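Local atomic coordinates of parahox neighbor (Phaeodactylum tricornutum CCAP 1055/1, PDB entry 5Z5M), a protein that probably catalyses the last two steps of urate degradation, hydrolysing 5-hydroxyisourate and then decarboxylating the product OHCU stereoselectively to (S)-allantoin. Residues G241-T246 with F273-P278; Q180-C185 with D279-V284; Q67-L72 with C123-I128. All blocks are in the same frame, centred on the assembly; numbering follows the deposited sequence.

Contact 1 (G241-T246 with F273-P278); sequences GQYEWT and FGIDNP
An antiparallel strand pair in the transthyretin-like domain, at one side of its four-stranded sheet, joins 241-246 to 273-275. The pairing rests on four backbone hydrogen bonds. Gly241 and Ile275 exchange two of them, with Ile275 N to Gly241 O at 2.9 Å nearly along the C=O axis. Tyr243 and Phe273 exchange the other two: Tyr243 N reaches Phe273 O at 2.7 Å in an almost straight bond (172° at the hydrogen), whereas Phe273 N approaches Tyr243 O from above the carbonyl plane. Between these hydrogen-bonded pairs lies the non-hydrogen-bonded pair Gln242 and Gly274, whose CA atoms are 4.3 Å apart.

Tyr243, Phe273 and Ile275 share one face of the sheet. Phe273 CG sits in the crowded position between backbone N and carbonyl carbon (chi1 70°), which turns the ring toward the neighbouring strand. Tyr243 CB covers one face of this ring, 4.0 Å from its centroid, as a CH-pi contact. The Tyr243 and Phe273 rings themselves are near parallel but slid apart, hardly overlapping. Trp245 extends the aromatic cluster: Phe273 CE1 lies over a face of the indole, 3.5 Å from Trp245 NE1. An alanine at Phe273 would remove the ring common to both pairs and would probably loosen the packing of Trp245 and of Tyr243 CB.

Strand 281-289 packs against this apolar face through Val284 and Tyr282, while Phe265 of a second subunit also packs on Phe273. Tyr243 OH is hydrogen-bonded to Thr239 O and Arg205 NE; farther back on the same ring, CE1 meets Ile275 CD1 at 3.5 Å.

Contact 2 (Q180-C185 with D279-V284); sequences QGFLTC and DDHYHV
A parallel strand pair of the transthyretin-like domain brings 182-184 beside 281-283, their axes 18° apart and 4.8 Å at closest approach. The backbone bonds alternate between the strands, as parallel pairing requires. Phe182 N donates to Asp280 O and Tyr282 N to Phe182 O; Thr184 N then donates to Tyr282 O, and Val284 N to Thr184 O. The first is the most bent, with 139° at the hydrogen, and its donor stands above the carbonyl plane of Asp280. Just before it the chains crowd together: Gly181 CA is 3.2 Å from Asp280 O, and a CB on Gly181 would clash with that oxygen.

One face carries Phe182, Thr184, His281 and His283. The Phe182 ring, with CG in the crowded position between backbone N and carbonyl carbon, forms an offset stack on the His281 imidazole, centroids 4.0 Å apart and planes at 18°. Its CE2 lies over the imidazole, 3.3 Å from His281 CD2. The imidazole edge is used differently, since Thr184 OG1 lies in the ring plane and hydrogen-bonds His281 NE2 at 2.9 Å. Stack and bond together constrain both the tilt and the rotation of His281.

On the other face, Leu183 CD1 touches Tyr282 CB and Val284 CG2, and Leu183 and Val284 continue onto Trp245 and Phe273 of the facing sheet. Tyr282 OH is hydrogen-bonded to Asp276 N. At the start of the pair, a water accepts from Gln180 N and donates to Asp279 OD1, whose partner oxygen OD2 bonds Ser50 OG. Thr184 OG1 has a second imidazole partner, His283 ND1, at 2.8 Å.

Contact 3 (Q67-L72 with C123-I128); sequences QKLELL and CGFPFI
Phe125 leaves its backbone toward helix 65-73, and its CB comes first against Leu72 CB at 4.0 Å. From there chi1 of 48° places CG between the backbone N and the carbonyl carbon, the crowded position, so that the ring runs alongside the Leu72 side chain, both pointing the same way. Phe125 CD1 meets Leu69 CD1 at 3.6 Å, those two side chains crossing at about a right angle. CG, CD1 and CD2 all lie beneath the same methyl, Leu72 CD1, with CG 4.0 Å from it. The far atoms CE1, CE2 and CZ remain under it too, because Leu72 CD1 is centred on the face, 4.0 Å from the centroid and 13° off the normal, a CH-pi contact. Cys123 CB covers the opposite face, also over the centre, so the phenyl is sandwiched between a helix leucine and Cys123, two residues earlier in the same segment. Tyr119 of helix 106-123 also packs on Phe125.

Gly124, between them, makes the turn out of helix 106-123. Its phi is positive, 87°, at backbone angles where a CB would be jammed against the carbonyl oxygen of Cys123, consistent with a tight turn that brings Cys123 over the ring.

Beyond Phe125, Pro126 and Ile128 return to Leu72. Pro126 CG is 3.6 Å from Leu72 O, and Ile128 CD1 approaches Leu72 CD2 at 4.0 Å, again crosswise. No hydrogen bond links the segments; the contact is apolar packing, to which helix 151-173 adds Phe155 and Leu159 against Leu72. Such leucine-and-aromatic packing of a helix against an interhelical loop belongs to the buried interior of the all-helical OHCU decarboxylase domain.

Overall arrangement
From the N terminus, contact 3 comes first: 67-72 meets 123-128, closing a loop within the helical OHCU decarboxylase part before the transthyretin-like part begins. Contact 2 opens next at 180-185 and closes at 279-284, and within that span lies contact 1, 241-246 with 273-278. Contact 1 belongs to the antiparallel sheet and contact 2 to the mixed one; strand 268-275 is followed, after the loop 276-280, by strand 281-289, so the chain passes from one sheet to the other. Contacts 1 and 2 touch, with Trp245 CZ2 3.7 Å from Cys185 CB. Contact 3 stands apart, its centre about 31 Å from that of contact 1 and 34 Å from that of contact 2.

Contact 1 (G241-T246 with F273-P278)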
loop_
_atom_site.group_PDB
_atom_site.type_symbol
_atom_site.label_atom_id
_atom_site.label_comp_id
_atom_site.label_asym_id
_atom_site.label_seq_id
_atom_site.Cartn_x
_atom_site.Cartn_y
_atom_site.Cartn_z
ATOM N N GLY A 241 -4.516 7.878 23.907
ATOM C CA GLY A 241 -5.782 8.393 23.423
ATOM C C GLY A 241 -5.939 8.273 21.921
ATOM O O GLY A 241 -5.124 7.640 21.251
ATOM N N GLN A 242 -7.000 8.873 21.391
ATOM C CA GLN A 242 -7.240 8.848 19.961
ATOM C C GLN A 242 -6.887 10.193 19.343
ATOM O O GLN A 242 -7.221 11.242 19.892
ATOM C CB GLN A 242 -8.700 8.494 19.666
ATOM C CG GLN A 242 -8.979 8.248 18.208
ATOM C CD GLN A 242 -10.430 7.890 17.945
ATOM O OE1 GLN A 242 -11.347 8.516 18.483
ATOM N NE2 GLN A 242 -10.645 6.869 17.122
ATOM N N TYR A 243 -6.213 10.153 18.201
ATOM C CA TYR A 243 -5.773 11.367 17.506
ATOM C C TYR A 243 -6.221 11.390 16.045
ATOM O O TYR A 243 -6.645 10.370 15.500
ATOM C CB TYR A 243 -4.245 11.493 17.579
ATOM C CG TYR A 243 -3.695 11.679 18.980
ATOM C CD1 TYR A 243 -3.591 10.603 19.856
ATOM C CD2 TYR A 243 -3.261 12.926 19.420
ATOM C CE1 TYR A 243 -3.094 10.765 21.140
ATOM C CE2 TYR A 243 -2.759 13.099 20.707
ATOM C CZ TYR A 243 -2.672 12.015 21.559
ATOM O OH TYR A 243 -2.175 12.171 22.836
ATOM N N GLU A 244 -6.108 12.553 15.409
ATOM C CA GLU A 244 -6.356 12.657 13.977
ATOM C C GLU A 244 -5.416 13.665 13.317
ATOM O O GLU A 244 -5.383 14.835 13.703
ATOM C CB GLU A 244 -7.816 13.048 13.718
ATOM C CG GLU A 244 -8.201 13.079 12.258
ATOM C CD GLU A 244 -9.695 13.290 12.052
ATOM O OE1 GLU A 244 -10.069 14.303 11.421
ATOM O OE2 GLU A 244 -10.489 12.437 12.509
ATOM N N TRP A 245 -4.626 13.198 12.347
ATOM C CA TRP A 245 -3.907 14.099 11.456
ATOM C C TRP A 245 -4.892 14.689 10.464
ATOM O O TRP A 245 -5.902 14.069 10.134
ATOM C CB TRP A 245 -2.812 13.401 10.638
ATOM C CG TRP A 245 -1.642 12.747 11.336
ATOM C CD1 TRP A 245 -1.374 11.408 11.377
ATOM C CD2 TRP A 245 -0.538 13.395 11.994
ATOM N NE1 TRP A 245 -0.200 11.178 12.047
ATOM C CE2 TRP A 245 0.332 12.378 12.443
ATOM C CE3 TRP A 245 -0.219 14.727 12.276
ATOM C CZ2 TRP A 245 1.500 12.650 13.153
ATOM C CZ3 TRP A 245 0.951 14.996 12.983
ATOM C CH2 TRP A 245 1.791 13.960 13.412
ATOM N N THR A 246 -4.570 15.872 9.963
ATOM C CA THR A 246 -5.215 16.404 8.774
ATOM C C THR A 246 -4.113 16.767 7.792
ATOM O O THR A 246 -3.322 17.668 8.056
ATOM C CB THR A 246 -6.093 17.641 9.078
ATOM O OG1 THR A 246 -7.119 17.289 10.015
ATOM C CG2 THR A 246 -6.743 18.153 7.802
ATOM N N PHE A 273 -6.100 7.719 14.391
ATOM C CA PHE A 273 -5.295 6.657 14.995
ATOM C C PHE A 273 -5.201 6.744 16.522
ATOM O O PHE A 273 -5.412 7.803 17.123
ATOM C CB PHE A 273 -3.884 6.659 14.395
ATOM C CG PHE A 273 -3.053 7.849 14.797
ATOM C CD1 PHE A 273 -3.197 9.063 14.147
ATOM C CD2 PHE A 273 -2.133 7.749 15.825
ATOM C CE1 PHE A 273 -2.431 10.159 14.509
ATOM C CE2 PHE A 273 -1.364 8.842 16.196
ATOM C CZ PHE A 273 -1.512 10.046 15.538
ATOM N N GLY A 274 -4.869 5.617 17.144
ATOM C CA GLY A 274 -4.766 5.553 18.587
ATOM C C GLY A 274 -3.334 5.377 19.046
ATOM O O GLY A 274 -2.538 4.713 18.376
ATOM N N ILE A 275 -3.014 5.990 20.184
ATOM C CA ILE A 275 -1.736 5.791 20.860
ATOM C C ILE A 275 -1.971 5.017 22.159
ATOM O O ILE A 275 -2.759 5.431 23.002
ATOM C CB ILE A 275 -1.033 7.123 21.159
ATOM C CG1 ILE A 275 -0.574 7.773 19.845
ATOM C CG2 ILE A 275 0.168 6.903 22.102
ATOM C CD1 ILE A 275 -0.174 9.220 19.992
ATOM N N ASP A 276 -1.291 3.889 22.314
ATOM C CA ASP A 276 -1.572 2.990 23.430
ATOM C C ASP A 276 -0.476 2.976 24.506
ATOM O O ASP A 276 -0.720 2.539 25.626
ATOM C CB ASP A 276 -1.787 1.571 22.905
ATOM C CG ASP A 276 -2.206 0.598 23.997
ATOM O OD1 ASP A 276 -3.296 0.784 24.581
ATOM O OD2 ASP A 276 -1.438 -0.348 24.280
ATOM N N ASN A 277 0.720 3.448 24.175
ATOM C CA ASN A 277 1.854 3.335 25.099
ATOM C C ASN A 277 2.727 4.592 25.092
ATOM O O ASN A 277 3.424 4.864 24.119
ATOM C CB ASN A 277 2.693 2.092 24.753
ATOM C CG ASN A 277 3.837 1.847 25.741
ATOM O OD1 ASN A 277 4.216 2.726 26.506
ATOM N ND2 ASN A 277 4.387 0.636 25.720
ATOM N N PRO A 278 2.715 5.341 26.204
ATOM C CA PRO A 278 3.416 6.627 26.301
ATOM C C PRO A 278 4.945 6.510 26.307
ATOM O O PRO A 278 5.612 7.537 26.186
ATOM C CB PRO A 278 2.907 7.200 27.628
ATOM C CG PRO A 278 2.479 6.018 28.425
ATOM C CD PRO A 278 1.999 4.995 27.444
#

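Contact 2 (Q180-C185 with D279-V284)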
loop_
_atom_site.group_PDB
_atom_site.type_symbol
_atom_site.label_atom_id
_atom_site.label_comp_id
_atom_site.label_asym_id
_atom_site.label_seq_id
_atom_site.Cartn_x
_atom_site.Cartn_y
_atom_site.Cartn_z
ATOM N N GLN A 180 8.823 9.022 28.060
ATOM C CA GLN A 180 9.637 9.728 27.078
ATOM C C GLN A 180 9.353 9.301 25.636
ATOM O O GLN A 180 10.206 9.433 24.765
ATOM C CB GLN A 180 11.121 9.540 27.417
ATOM C CG GLN A 180 11.548 10.337 28.644
ATOM C CD GLN A 180 12.960 10.024 29.109
ATOM O OE1 GLN A 180 13.219 8.964 29.679
ATOM N NE2 GLN A 180 13.880 10.954 28.873
ATOM N N GLY A 181 8.146 8.805 25.382
ATOM C CA GLY A 181 7.767 8.443 24.032
ATOM C C GLY A 181 7.509 9.695 23.211
ATOM O O GLY A 181 7.463 10.800 23.752
ATOM N N PHE A 182 7.344 9.532 21.905
ATOM C CA PHE A 182 7.065 10.676 21.042
ATOM C C PHE A 182 6.453 10.252 19.717
ATOM O O PHE A 182 6.473 9.069 19.352
ATOM C CB PHE A 182 8.340 11.505 20.796
ATOM C CG PHE A 182 9.461 10.744 20.118
ATOM C CD1 PHE A 182 10.297 9.911 20.850
ATOM C CD2 PHE A 182 9.698 10.895 18.760
ATOM C CE1 PHE A 182 11.330 9.216 20.235
ATOM C CE2 PHE A 182 10.731 10.207 18.139
ATOM C CZ PHE A 182 11.553 9.370 18.879
ATOM N N LEU A 183 5.922 11.241 19.002
ATOM C CA LEU A 183 5.190 11.024 17.758
ATOM C C LEU A 183 5.841 11.784 16.610
ATOM O O LEU A 183 6.044 12.996 16.693
ATOM C CB LEU A 183 3.733 11.466 17.916
ATOM C CG LEU A 183 2.806 11.393 16.698
ATOM C CD1 LEU A 183 2.587 9.951 16.240
ATOM C CD2 LEU A 183 1.475 12.050 17.022
ATOM N N THR A 184 6.190 11.063 15.552
ATOM C CA THR A 184 6.751 11.683 14.363
ATOM C C THR A 184 5.913 11.362 13.135
ATOM O O THR A 184 5.052 10.473 13.157
ATOM C CB THR A 184 8.198 11.223 14.099
ATOM O OG1 THR A 184 8.228 9.794 13.977
ATOM C CG2 THR A 184 9.126 11.669 15.228
ATOM N N CYS A 185 6.195 12.079 12.055
ATOM C CA CYS A 185 5.467 11.925 10.810
ATOM C C CYS A 185 6.405 12.115 9.625
ATOM O O CYS A 185 7.395 12.837 9.709
ATOM C CB CYS A 185 4.316 12.926 10.743
ATOM S SG CYS A 185 3.166 12.630 9.383
ATOM N N ASP A 279 5.471 5.293 26.461
ATOM C CA ASP A 279 6.910 5.029 26.377
ATOM C C ASP A 279 7.429 4.945 24.944
ATOM O O ASP A 279 8.619 5.158 24.694
ATOM C CB ASP A 279 7.265 3.712 27.079
ATOM C CG ASP A 279 7.177 3.798 28.589
ATOM O OD1 ASP A 279 7.457 4.880 29.156
ATOM O OD2 ASP A 279 6.854 2.761 29.211
ATOM N N ASP A 280 6.541 4.609 24.010
ATOM C CA ASP A 280 6.956 4.225 22.659
ATOM C C ASP A 280 7.170 5.385 21.701
ATOM O O ASP A 280 6.585 6.456 21.856
ATOM C CB ASP A 280 5.926 3.277 22.034
ATOM C CG ASP A 280 6.013 1.870 22.585
ATOM O OD1 ASP A 280 7.001 1.557 23.281
ATOM O OD2 ASP A 280 5.091 1.073 22.311
ATOM N N HIS A 281 8.010 5.147 20.698
ATOM C CA HIS A 281 8.105 6.025 19.541
ATOM C C HIS A 281 7.078 5.585 18.496
ATOM O O HIS A 281 7.169 4.487 17.941
ATOM C CB HIS A 281 9.513 5.998 18.947
ATOM C CG HIS A 281 9.643 6.754 17.663
ATOM N ND1 HIS A 281 10.695 6.568 16.792
ATOM C CD2 HIS A 281 8.851 7.700 17.096
ATOM C CE1 HIS A 281 10.549 7.363 15.749
ATOM N NE2 HIS A 281 9.434 8.060 15.908
ATOM N N TYR A 282 6.085 6.430 18.255
ATOM C CA TYR A 282 5.102 6.162 17.213
ATOM C C TYR A 282 5.468 6.962 15.978
ATOM O O TYR A 282 5.597 8.179 16.036
ATOM C CB TYR A 282 3.688 6.524 17.670
ATOM C CG TYR A 282 2.984 5.477 18.506
ATOM C CD1 TYR A 282 3.493 5.075 19.733
ATOM C CD2 TYR A 282 1.789 4.916 18.079
ATOM C CE1 TYR A 282 2.834 4.127 20.502
ATOM C CE2 TYR A 282 1.126 3.975 18.837
ATOM C CZ TYR A 282 1.654 3.580 20.045
ATOM O OH TYR A 282 0.994 2.644 20.805
ATOM N N HIS A 283 5.654 6.274 14.862
ATOM C CA HIS A 283 5.876 6.949 13.592
ATOM C C HIS A 283 4.675 6.671 12.690
ATOM O O HIS A 283 4.481 5.547 12.249
ATOM C CB HIS A 283 7.175 6.474 12.942
ATOM C CG HIS A 283 7.464 7.133 11.632
ATOM N ND1 HIS A 283 7.901 8.439 11.539
ATOM C CD2 HIS A 283 7.363 6.677 10.363
ATOM C CE1 HIS A 283 8.066 8.751 10.267
ATOM N NE2 HIS A 283 7.743 7.707 9.532
ATOM N N VAL A 284 3.860 7.689 12.438
ATOM C CA VAL A 284 2.641 7.499 11.659
ATOM C C VAL A 284 2.690 8.360 10.409
ATOM O O VAL A 284 2.239 9.503 10.418
ATOM C CB VAL A 284 1.386 7.830 12.498
ATOM C CG1 VAL A 284 0.101 7.592 11.684
ATOM C CG2 VAL A 284 1.374 6.989 13.762
HETATM O O HOH W 1 9.480 6.231 28.827
#

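Contact 3 (Q67-L72 with C123-I128)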
loop_
_atom_site.group_PDB
_atom_site.type_symbol
_atom_site.label_atom_id
_atom_site.label_comp_id
_atom_site.label_asym_id
_atom_site.label_seq_id
_atom_site.Cartn_x
_atom_site.Cartn_y
_atom_site.Cartn_z
ATOM N N GLN A 67 -3.335 -22.287 36.683
ATOM C CA GLN A 67 -3.242 -20.930 37.207
ATOM C C GLN A 67 -3.846 -19.925 36.233
ATOM O O GLN A 67 -4.499 -18.964 36.643
ATOM C CB GLN A 67 -1.785 -20.553 37.492
ATOM C CG GLN A 67 -1.169 -21.269 38.680
ATOM C CD GLN A 67 0.305 -20.945 38.843
ATOM O OE1 GLN A 67 1.153 -21.479 38.125
ATOM N NE2 GLN A 67 0.616 -20.062 39.785
ATOM N N LYS A 68 -3.625 -20.148 34.942
ATOM C CA LYS A 68 -4.143 -19.243 33.921
ATOM C C LYS A 68 -5.665 -19.312 33.839
ATOM O O LYS A 68 -6.332 -18.280 33.792
ATOM C CB LYS A 68 -3.513 -19.559 32.562
ATOM C CG LYS A 68 -2.053 -19.097 32.446
ATOM C CD LYS A 68 -1.406 -19.561 31.152
ATOM C CE LYS A 68 0.080 -19.276 31.158
ATOM N NZ LYS A 68 0.730 -19.617 29.869
ATOM N N LEU A 69 -6.216 -20.521 33.840
ATOM C CA LEU A 69 -7.666 -20.679 33.762
ATOM C C LEU A 69 -8.349 -20.044 34.972
ATOM O O LEU A 69 -9.425 -19.449 34.850
ATOM C CB LEU A 69 -8.048 -22.154 33.653
ATOM C CG LEU A 69 -9.509 -22.408 33.273
ATOM C CD1 LEU A 69 -9.812 -21.809 31.902
ATOM C CD2 LEU A 69 -9.830 -23.895 33.303
ATOM N N GLU A 70 -7.713 -20.158 36.134
ATOM C CA GLU A 70 -8.250 -19.557 37.351
ATOM C C GLU A 70 -8.199 -18.034 37.300
ATOM O O GLU A 70 -9.061 -17.356 37.860
ATOM C CB GLU A 70 -7.496 -20.067 38.585
ATOM C CG GLU A 70 -7.848 -21.493 38.997
ATOM C CD GLU A 70 -9.196 -21.608 39.703
ATOM O OE1 GLU A 70 -10.067 -20.732 39.507
ATOM O OE2 GLU A 70 -9.386 -22.584 40.461
ATOM N N LEU A 71 -7.182 -17.493 36.636
ATOM C CA LEU A 71 -7.091 -16.052 36.464
ATOM C C LEU A 71 -8.254 -15.568 35.599
ATOM O O LEU A 71 -8.877 -14.550 35.892
ATOM C CB LEU A 71 -5.749 -15.663 35.840
ATOM C CG LEU A 71 -5.417 -14.171 35.747
ATOM C CD1 LEU A 71 -3.937 -13.949 36.014
ATOM C CD2 LEU A 71 -5.789 -13.616 34.384
ATOM N N LEU A 72 -8.541 -16.308 34.533
ATOM C CA LEU A 72 -9.662 -15.979 33.657
ATOM C C LEU A 72 -10.997 -16.038 34.399
ATOM O O LEU A 72 -11.827 -15.140 34.264
ATOM C CB LEU A 72 -9.701 -16.920 32.451
ATOM C CG LEU A 72 -8.522 -16.862 31.479
ATOM C CD1 LEU A 72 -8.758 -17.794 30.303
ATOM C CD2 LEU A 72 -8.274 -15.434 31.002
ATOM N N CYS A 123 -16.836 -22.470 26.797
ATOM C CA CYS A 123 -15.426 -22.133 27.025
ATOM C C CYS A 123 -14.899 -22.483 28.420
ATOM O O CYS A 123 -13.712 -22.770 28.584
ATOM C CB CYS A 123 -15.197 -20.642 26.767
ATOM S SG CYS A 123 -15.114 -20.226 25.027
ATOM N N GLY A 124 -15.769 -22.445 29.423
ATOM C CA GLY A 124 -15.360 -22.741 30.782
ATOM C C GLY A 124 -14.831 -21.525 31.519
ATOM O O GLY A 124 -14.418 -21.621 32.674
ATOM N N PHE A 125 -14.834 -20.380 30.842
ATOM C CA PHE A 125 -14.440 -19.110 31.450
ATOM C C PHE A 125 -15.308 -17.996 30.861
ATOM O O PHE A 125 -15.890 -18.170 29.792
ATOM C CB PHE A 125 -12.943 -18.830 31.233
ATOM C CG PHE A 125 -12.485 -19.021 29.816
ATOM C CD1 PHE A 125 -11.953 -20.231 29.404
ATOM C CD2 PHE A 125 -12.587 -17.989 28.894
ATOM C CE1 PHE A 125 -11.532 -20.414 28.103
ATOM C CE2 PHE A 125 -12.169 -18.164 27.591
ATOM C CZ PHE A 125 -11.641 -19.380 27.192
ATOM N N PRO A 126 -15.423 -16.859 31.567
ATOM C CA PRO A 126 -16.321 -15.799 31.090
ATOM C C PRO A 126 -15.806 -15.048 29.863
ATOM O O PRO A 126 -14.611 -15.060 29.565
ATOM C CB PRO A 126 -16.423 -14.854 32.297
ATOM C CG PRO A 126 -15.206 -15.122 33.104
ATOM C CD PRO A 126 -14.897 -16.573 32.915
ATOM N N PHE A 127 -16.726 -14.409 29.148
ATOM C CA PHE A 127 -16.364 -13.572 28.015
ATOM C C PHE A 127 -15.655 -12.330 28.518
ATOM O O PHE A 127 -16.205 -11.568 29.314
ATOM C CB PHE A 127 -17.604 -13.194 27.205
ATOM C CG PHE A 127 -17.326 -12.264 26.060
ATOM C CD1 PHE A 127 -16.803 -12.744 24.870
ATOM C CD2 PHE A 127 -17.604 -10.915 26.166
ATOM C CE1 PHE A 127 -16.553 -11.889 23.808
ATOM C CE2 PHE A 127 -17.357 -10.053 25.107
ATOM C CZ PHE A 127 -16.833 -10.547 23.927
ATOM N N ILE A 128 -14.429 -12.133 28.051
ATOM C CA ILE A 128 -13.625 -10.998 28.467
ATOM C C ILE A 128 -13.297 -10.121 27.263
ATOM O O ILE A 128 -12.894 -10.619 26.212
ATOM C CB ILE A 128 -12.327 -11.465 29.161
ATOM C CG1 ILE A 128 -12.669 -12.358 30.354
ATOM C CG2 ILE A 128 -11.480 -10.272 29.601
ATOM C CD1 ILE A 128 -11.464 -13.030 30.980
#